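Local atomic coordinates of heme-binding protein HutZ (PDB entry 3TGV), a protein that binds heme and very probably degrades it to biliverdin beta and delta, releasing the iron. Residues A[31-36]-A[44-49]. The protein carries 1 engineered substitution. Sequence-based numbering, arbitrary orientation.
Sequences SYAPFV and VLISHI
Around Phe35 and Val44, whose CA atoms are the nearest pair, the backbones of 31-36 and 44-47 run roughly antiparallel, their axes approaching to 6.0 Å but turned 144° from a common direction. The CA-CA spacing widens from 4.9 Å at Phe35-Val44 to 7.0 Å at Ala33-Ile46. Already one step on, a water stands between the backbones: it donates to Pro34 O at 2.6 Å and accepts from Leu45 N at 2.8 Å, bridging the strands where a direct link is absent.

Apolar side chains meet across the gap around Ala33. Ala33 points its CB at the opposite strand and meets two methyl branches, Val44 CG1 at 3.7 Å and Ile46 CG2 at an equal separation. Both methyls sit beside their own backbone N, Val44 with chi1 at -64°, and from there converge on Ala33 CB. Val44 CG1 does most of this work, because it also lies 3.6 Å from Pro34 O and 4.1 Å from Phe35 CB. Only the root of Phe35 takes part; with chi1 at 75° its ring leads away from Val44, packing on Leu17 and making a cation-pi contact with Arg108. On the other strand, Val44 and Ile46 also touch Phe125, and Ile46 reaches helix 51-58.

All five touching residues are buried, yet the two segments hide just 161 Å² between them, a small apolar contact. The evidence describes a beta hairpin, 28-38 with 41-47, splayed beyond its turn: backbone bonds join Val36 to Phe43 near the turn, while on its outer side each arm pairs with another strand, Ala33 with Leu17 of 16-22, Val44 with Phe125 of 122-129. The hairpin belongs to a curled antiparallel sheet, consistent with the FMN-binding split barrel of the pyridoxamine 5'-phosphate oxidase family.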
ATOM      1  N   SER A  31       4.774   1.557  -1.941  1.00 23.75           N
ATOM      2  CA  SER A  31       4.816   1.424  -3.387  1.00 24.06           C
ATOM      3  C   SER A  31       3.994   0.203  -3.721  1.00 24.23           C
ATOM      4  O   SER A  31       3.416  -0.416  -2.821  1.00 21.74           O
ATOM      5  CB  SER A  31       6.256   1.194  -3.849  1.00 28.38           C
ATOM      6  OG  SER A  31       6.776   0.022  -3.239  1.00 28.00           O
ATOM      7  N   TYR A  32       3.934  -0.151  -5.002  1.00 21.97           N
ATOM      8  CA  TYR A  32       3.306  -1.412  -5.405  1.00 24.43           C
ATOM      9  C   TYR A  32       4.156  -2.106  -6.478  1.00 30.35           C
ATOM     10  O   TYR A  32       5.032  -1.491  -7.086  1.00 24.28           O
ATOM     11  CB  TYR A  32       1.901  -1.170  -5.952  1.00 25.46           C
ATOM     12  CG  TYR A  32       1.939  -0.746  -7.399  1.00 28.40           C
ATOM     13  CD1 TYR A  32       2.316   0.542  -7.752  1.00 26.74           C
ATOM     14  CD2 TYR A  32       1.629  -1.642  -8.411  1.00 30.94           C
ATOM     15  CE1 TYR A  32       2.388   0.930  -9.097  1.00 31.34           C
ATOM     16  CE2 TYR A  32       1.689  -1.267  -9.746  1.00 31.53           C
ATOM     17  CZ  TYR A  32       2.060   0.016 -10.080  1.00 28.34           C
ATOM     18  OH  TYR A  32       2.105   0.374 -11.409  1.00 36.69           O
ATOM     19  N   ALA A  33       3.885  -3.382  -6.710  1.00 27.99           N
ATOM     20  CA  ALA A  33       4.526  -4.114  -7.792  1.00 28.09           C
ATOM     21  C   ALA A  33       3.665  -5.303  -8.197  1.00 26.77           C
ATOM     22  O   ALA A  33       3.183  -6.042  -7.337  1.00 25.09           O
ATOM     23  CB  ALA A  33       5.898  -4.596  -7.356  1.00 27.42           C
ATOM     24  N   PRO A  34       3.455  -5.485  -9.508  1.00 28.86           N
ATOM     25  CA  PRO A  34       2.865  -6.750  -9.961  1.00 25.45           C
ATOM     26  C   PRO A  34       3.756  -7.893  -9.456  1.00 27.49           C
ATOM     27  O   PRO A  34       4.952  -7.678  -9.242  1.00 26.09           O
ATOM     28  CB  PRO A  34       2.920  -6.637 -11.493  1.00 29.00           C
ATOM     29  CG  PRO A  34       2.873  -5.155 -11.753  1.00 30.41           C
ATOM     30  CD  PRO A  34       3.608  -4.505 -10.600  1.00 27.53           C
ATOM     31  N   PHE A  35       3.193  -9.073  -9.234  1.00 26.05           N
ATOM     32  CA  PHE A  35       3.967 -10.169  -8.661  1.00 28.68           C
ATOM     33  C   PHE A  35       3.558 -11.499  -9.267  1.00 26.34           C
ATOM     34  O   PHE A  35       2.506 -11.608  -9.886  1.00 27.98           O
ATOM     35  CB  PHE A  35       3.738 -10.250  -7.143  1.00 24.05           C
ATOM     36  CG  PHE A  35       2.392 -10.825  -6.764  1.00 27.97           C
ATOM     37  CD1 PHE A  35       1.235 -10.064  -6.890  1.00 24.33           C
ATOM     38  CD2 PHE A  35       2.281 -12.131  -6.287  1.00 27.73           C
ATOM     39  CE1 PHE A  35      -0.005 -10.587  -6.533  1.00 26.23           C
ATOM     40  CE2 PHE A  35       1.047 -12.669  -5.945  1.00 28.01           C
ATOM     41  CZ  PHE A  35      -0.093 -11.906  -6.054  1.00 27.52           C
ATOM     42  N   VAL A  36       4.406 -12.502  -9.079  1.00 29.66           N
ATOM     43  CA  VAL A  36       3.991 -13.894  -9.200  1.00 31.11           C
ATOM     44  C   VAL A  36       4.421 -14.597  -7.925  1.00 33.30           C
ATOM     45  O   VAL A  36       5.307 -14.116  -7.215  1.00 31.77           O
ATOM     46  CB  VAL A  36       4.649 -14.600 -10.408  1.00 33.03           C
ATOM     47  CG1 VAL A  36       4.266 -13.911 -11.701  1.00 30.75           C
ATOM     48  CG2 VAL A  36       6.157 -14.642 -10.245  1.00 34.41           C
ATOM     49  N   VAL A  44       8.860  -9.937  -7.343  1.00 27.86           N
ATOM     50  CA  VAL A  44       8.546  -8.688  -8.028  1.00 30.12           C
ATOM     51  C   VAL A  44       9.715  -8.258  -8.904  1.00 33.39           C
ATOM     52  O   VAL A  44      10.872  -8.498  -8.562  1.00 30.90           O
ATOM     53  CB  VAL A  44       8.225  -7.566  -7.036  1.00 31.65           C
ATOM     54  CG1 VAL A  44       6.961  -7.914  -6.242  1.00 27.65           C
ATOM     55  CG2 VAL A  44       9.414  -7.322  -6.110  1.00 28.78           C
ATOM     56  N   LEU A  45       9.395  -7.622 -10.027  1.00 32.29           N
ATOM     57  CA  LEU A  45      10.390  -7.154 -10.989  1.00 31.94           C
ATOM     58  C   LEU A  45      10.308  -5.636 -11.062  1.00 32.69           C
ATOM     59  O   LEU A  45       9.416  -5.091 -11.706  1.00 30.56           O
ATOM     60  CB  LEU A  45      10.123  -7.756 -12.369  1.00 33.05           C
ATOM     61  CG  LEU A  45      11.107  -7.402 -13.495  1.00 34.69           C
ATOM     62  CD1 LEU A  45      12.510  -7.871 -13.140  1.00 33.00           C
ATOM     63  CD2 LEU A  45      10.665  -7.989 -14.825  1.00 34.35           C
ATOM     64  N   ILE A  46      11.246  -4.962 -10.404  1.00 29.86           N
ATOM     65  CA  ILE A  46      11.121  -3.535 -10.155  1.00 29.09           C
ATOM     66  C   ILE A  46      12.377  -2.732 -10.537  1.00 34.62           C
ATOM     67  O   ILE A  46      13.467  -3.285 -10.710  1.00 33.69           O
ATOM     68  CB  ILE A  46      10.765  -3.259  -8.677  1.00 25.74           C
ATOM     69  CG1 ILE A  46      11.852  -3.814  -7.759  1.00 29.37           C
ATOM     70  CG2 ILE A  46       9.416  -3.858  -8.347  1.00 28.31           C
ATOM     71  CD1 ILE A  46      11.682  -3.432  -6.289  1.00 31.38           C
ATOM     72  N   SER A  47      12.210  -1.421 -10.640  1.00 31.65           N
ATOM     73  CA  SER A  47      13.257  -0.549 -11.155  1.00 34.56           C
ATOM     74  C   SER A  47      14.156   0.039 -10.071  1.00 31.00           C
ATOM     75  O   SER A  47      13.679   0.640  -9.112  1.00 30.28           O
ATOM     76  CB  SER A  47      12.628   0.569 -11.989  1.00 34.74           C
ATOM     77  OG  SER A  47      13.610   1.433 -12.529  1.00 34.14           O
ATOM     78  N   HIS A  48      15.465  -0.120 -10.252  1.00 37.78           N
ATOM     79  CA  HIS A  48      16.457   0.466  -9.357  1.00 36.05           C
ATOM     80  C   HIS A  48      16.347   1.988  -9.310  1.00 35.58           C
ATOM     81  O   HIS A  48      16.813   2.628  -8.364  1.00 36.59           O
ATOM     82  CB  HIS A  48      17.869   0.056  -9.778  1.00 38.72           C
ATOM     83  CG  HIS A  48      18.935   0.504  -8.828  1.00 39.36           C
ATOM     84  ND1 HIS A  48      19.670   1.657  -9.023  1.00 40.62           N
ATOM     85  CD2 HIS A  48      19.379  -0.035  -7.669  1.00 39.06           C
ATOM     86  CE1 HIS A  48      20.524   1.801  -8.023  1.00 42.38           C
ATOM     87  NE2 HIS A  48      20.366   0.788  -7.190  1.00 42.69           N
ATOM     88  N   ILE A  49      15.728   2.576 -10.324  1.00 32.51           N
ATOM     89  CA  ILE A  49      15.480   4.012 -10.276  1.00 34.91           C
ATOM     90  C   ILE A  49      14.510   4.398  -9.144  1.00 34.91           C
ATOM     91  O   ILE A  49      14.617   5.473  -8.554  1.00 35.39           O
ATOM     92  CB  ILE A  49      15.002   4.545 -11.617  1.00 34.36           C
ATOM     93  CG1 ILE A  49      16.100   4.334 -12.669  1.00 42.79           C
ATOM     94  CG2 ILE A  49      14.663   6.032 -11.509  1.00 36.81           C
ATOM     95  CD1 ILE A  49      15.664   4.657 -14.081  1.00 40.93           C
TER
HETATM   96  O   HOH W   1       6.864  -6.758 -10.792  1.00 29.16           O